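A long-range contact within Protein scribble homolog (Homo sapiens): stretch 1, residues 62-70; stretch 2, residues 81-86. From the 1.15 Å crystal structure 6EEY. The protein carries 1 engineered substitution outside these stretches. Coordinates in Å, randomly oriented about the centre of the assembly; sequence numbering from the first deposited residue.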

# COMPACT_ATOMS: atom_id res chain seq x y z
N ARG A 62 -2.66 7.46 0.66
CA ARG A 62 -2.00 7.16 -0.60
C ARG A 62 -0.75 6.35 -0.30
O ARG A 62 0.04 6.72 0.57
CB ARG A 62 -1.65 8.48 -1.27
CG ARG A 62 -0.77 8.42 -2.51
CD ARG A 62 -1.60 8.13 -3.71
NE ARG A 62 -0.82 8.13 -4.95
CZ ARG A 62 -0.73 9.14 -5.81
NH1 ARG A 62 -1.34 10.30 -5.59
NH2 ARG A 62 -0.02 8.97 -6.92
N LEU A 63 -0.57 5.24 -1.00
CA LEU A 63 0.56 4.35 -0.80
C LEU A 63 1.45 4.44 -2.03
O LEU A 63 1.04 4.05 -3.12
CB LEU A 63 0.03 2.94 -0.62
CG LEU A 63 1.08 1.88 -0.39
CD1 LEU A 63 1.90 2.13 0.86
CD2 LEU A 63 0.41 0.52 -0.30
N LEU A 64 2.65 5.00 -1.85
CA LEU A 64 3.56 5.25 -2.96
C LEU A 64 4.60 4.16 -3.14
O LEU A 64 5.00 3.88 -4.28
CB LEU A 64 4.29 6.57 -2.77
CG LEU A 64 3.41 7.82 -2.85
CD1 LEU A 64 4.18 9.05 -2.44
CD2 LEU A 64 2.86 8.02 -4.25
N GLU A 65 5.08 3.56 -2.06
CA GLU A 65 6.12 2.57 -2.13
C GLU A 65 5.89 1.56 -1.02
O GLU A 65 5.35 1.89 0.04
CB GLU A 65 7.53 3.14 -1.90
CG GLU A 65 7.92 4.17 -2.91
CD GLU A 65 9.36 4.66 -2.77
OE1 GLU A 65 9.81 5.38 -3.68
OE2 GLU A 65 10.03 4.33 -1.78
N VAL A 66 6.34 0.34 -1.27
CA VAL A 66 6.40 -0.71 -0.27
C VAL A 66 7.82 -1.24 -0.32
O VAL A 66 8.31 -1.58 -1.40
CB VAL A 66 5.39 -1.83 -0.57
CG1 VAL A 66 5.52 -2.97 0.43
CG2 VAL A 66 3.98 -1.29 -0.53
N ASN A 67 8.47 -1.31 0.82
CA ASN A 67 9.86 -1.78 0.91
C ASN A 67 10.74 -1.10 -0.14
O ASN A 67 11.53 -1.74 -0.84
CB ASN A 67 9.94 -3.31 0.85
CG ASN A 67 9.47 -3.96 2.13
OD1 ASN A 67 9.31 -3.29 3.16
ND2 ASN A 67 9.26 -5.26 2.10
N GLN A 68 10.57 0.22 -0.23
CA GLN A 68 11.38 1.11 -1.05
C GLN A 68 11.11 1.00 -2.52
O GLN A 68 11.84 1.59 -3.31
CB GLN A 68 12.89 0.91 -0.84
CG GLN A 68 13.30 0.74 0.61
CD GLN A 68 13.05 1.98 1.41
OE1 GLN A 68 13.24 3.09 0.93
NE2 GLN A 68 12.64 1.80 2.66
N GLN A 69 10.08 0.28 -2.93
CA GLN A 69 9.78 0.04 -4.34
C GLN A 69 8.50 0.75 -4.73
O GLN A 69 7.47 0.61 -4.07
CB GLN A 69 9.69 -1.45 -4.60
CG GLN A 69 11.04 -2.11 -4.37
CD GLN A 69 10.94 -3.58 -4.07
OE1 GLN A 69 10.67 -4.39 -4.96
NE2 GLN A 69 11.15 -3.94 -2.81
N SER A 70 8.58 1.53 -5.80
CA SER A 70 7.43 2.26 -6.28
C SER A 70 6.31 1.31 -6.71
O SER A 70 6.54 0.30 -7.38
CB SER A 70 7.84 3.11 -7.48
OG SER A 70 6.72 3.76 -8.05
N GLN A 81 1.46 -8.55 -3.47
CA GLN A 81 2.61 -9.38 -3.17
C GLN A 81 3.69 -8.61 -2.42
O GLN A 81 4.30 -9.16 -1.49
CB GLN A 81 3.17 -9.99 -4.46
CG GLN A 81 4.43 -10.80 -4.22
CD GLN A 81 4.23 -11.92 -3.22
OE1 GLN A 81 3.37 -12.78 -3.39
NE2 GLN A 81 5.03 -11.91 -2.14
N LEU A 82 3.95 -7.36 -2.79
CA LEU A 82 4.90 -6.57 -2.02
C LEU A 82 4.44 -6.43 -0.58
O LEU A 82 5.25 -6.48 0.34
CB LEU A 82 5.11 -5.20 -2.66
CG LEU A 82 6.08 -5.20 -3.84
CD1 LEU A 82 5.95 -3.90 -4.60
CD2 LEU A 82 7.51 -5.40 -3.37
N LEU A 83 3.13 -6.26 -0.37
CA LEU A 83 2.60 -6.12 0.98
C LEU A 83 2.66 -7.42 1.76
O LEU A 83 2.44 -7.39 2.98
CB LEU A 83 1.17 -5.59 0.91
CG LEU A 83 1.05 -4.14 0.45
CD1 LEU A 83 -0.37 -3.81 0.03
CD2 LEU A 83 1.51 -3.20 1.55
N ARG A 84 2.98 -8.53 1.10
CA ARG A 84 3.15 -9.84 1.74
C ARG A 84 4.61 -10.26 1.80
O ARG A 84 4.90 -11.42 2.10
CB ARG A 84 2.30 -10.89 1.02
CG ARG A 84 0.82 -10.57 1.15
CD ARG A 84 -0.03 -11.33 0.15
NE ARG A 84 0.02 -12.77 0.33
CZ ARG A 84 -0.85 -13.49 1.05
NH1 ARG A 84 -0.71 -14.80 1.12
NH2 ARG A 84 -1.85 -12.89 1.69
N SER A 85 5.53 -9.35 1.57
CA SER A 85 6.94 -9.66 1.60
C SER A 85 7.31 -10.24 2.96
O SER A 85 6.82 -9.80 4.00
CB SER A 85 7.77 -8.40 1.38
OG SER A 85 7.55 -7.82 0.11
N VAL A 86 8.23 -11.19 2.95
CA VAL A 86 8.68 -11.74 4.21
C VAL A 86 9.49 -10.69 4.96
O VAL A 86 9.97 -9.69 4.41
CB VAL A 86 9.46 -13.06 4.04
CG1 VAL A 86 8.63 -14.09 3.30
CG2 VAL A 86 10.76 -12.81 3.34
O HOH W 1 9.06 -6.87 4.52

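A tight hairpin meets the end of a helix here. In the first stretch the strand runs to Val66, reverses through a type I' turn from Val66 to Gln69, and resumes as strand at Gln69 and Ser70. Two backbone hydrogen bonds close the turn, Val66 N to Gln69 O and Gln69 N to Val66 O, each 3.0 Å. Asn67 and Gln68 occupy its corners with positive phi, 48° and 74°, the left-handed conformation this turn requires and one that asparagine adopts more readily than most residues. In the second stretch the helix is finishing: Arg84 N bonds to Gln81 O at 3.0 Å and Ser85 N to Leu82 O at 3.1 Å, after which Ser85 and Val86 take extended backbone angles. The two backbones come nearest at Val66 and Leu82, whose CA atoms lie 6.3 Å apart.

No direct hydrogen bond crosses between the stretches; apolar packing and one water bridge do the joining, with 299 Å² buried over both sides. Leu63 and Val66 both point toward the second stretch although three residues apart; Leu64, with psi at -35°, breaks the simple alternation between them, and Glu65 points away. Val66 is central to the packing. Its methyls meet two consecutive leucines: CG1 lies 3.8 Å from Leu82 CB and CG2 lies 3.8 Å from Leu83 CD2, which CG1 also approaches. A beta-branched residue suits this place, being at home in a strand and presenting two methyls close to the backbone. Leu83 starts sideways, but its m,t rotamer brings its end nearer, so that CD2 also meets Leu63 CD2 at 4.3 Å and extends the buried apolar patch.

Leu82 points toward the hairpin and gives up 86 Å², the largest share of any residue. Its CD2 packs 3.7 Å from Gln69 OE1, at the more exposed margin. Gln69 is held in place by its own turn, NE2 donating to Asn67 O at 3.0 Å and nearly straight, 171°.

Several polar groups find partners close by. Ser85 OG donates to Leu82 O at 2.7 Å, so this carbonyl receives both the backbone NH and the hydroxyl of Ser85 while Val66 CG1 rests against it, 3.5 Å from Leu82 O. Asn67 ND2 passes 3.5 Å from Ser85 CB and donates to water 1 at 2.9 Å; the water in turn donates to Val86 O at 3.0 Å. Asn67 OD1 is bonded elsewhere in the structure. The rule to read is apolar side chains at the closest backbone approach, with serine OG and the amide NH2 groups of Asn67 and Gln69 bonded nearby or to water.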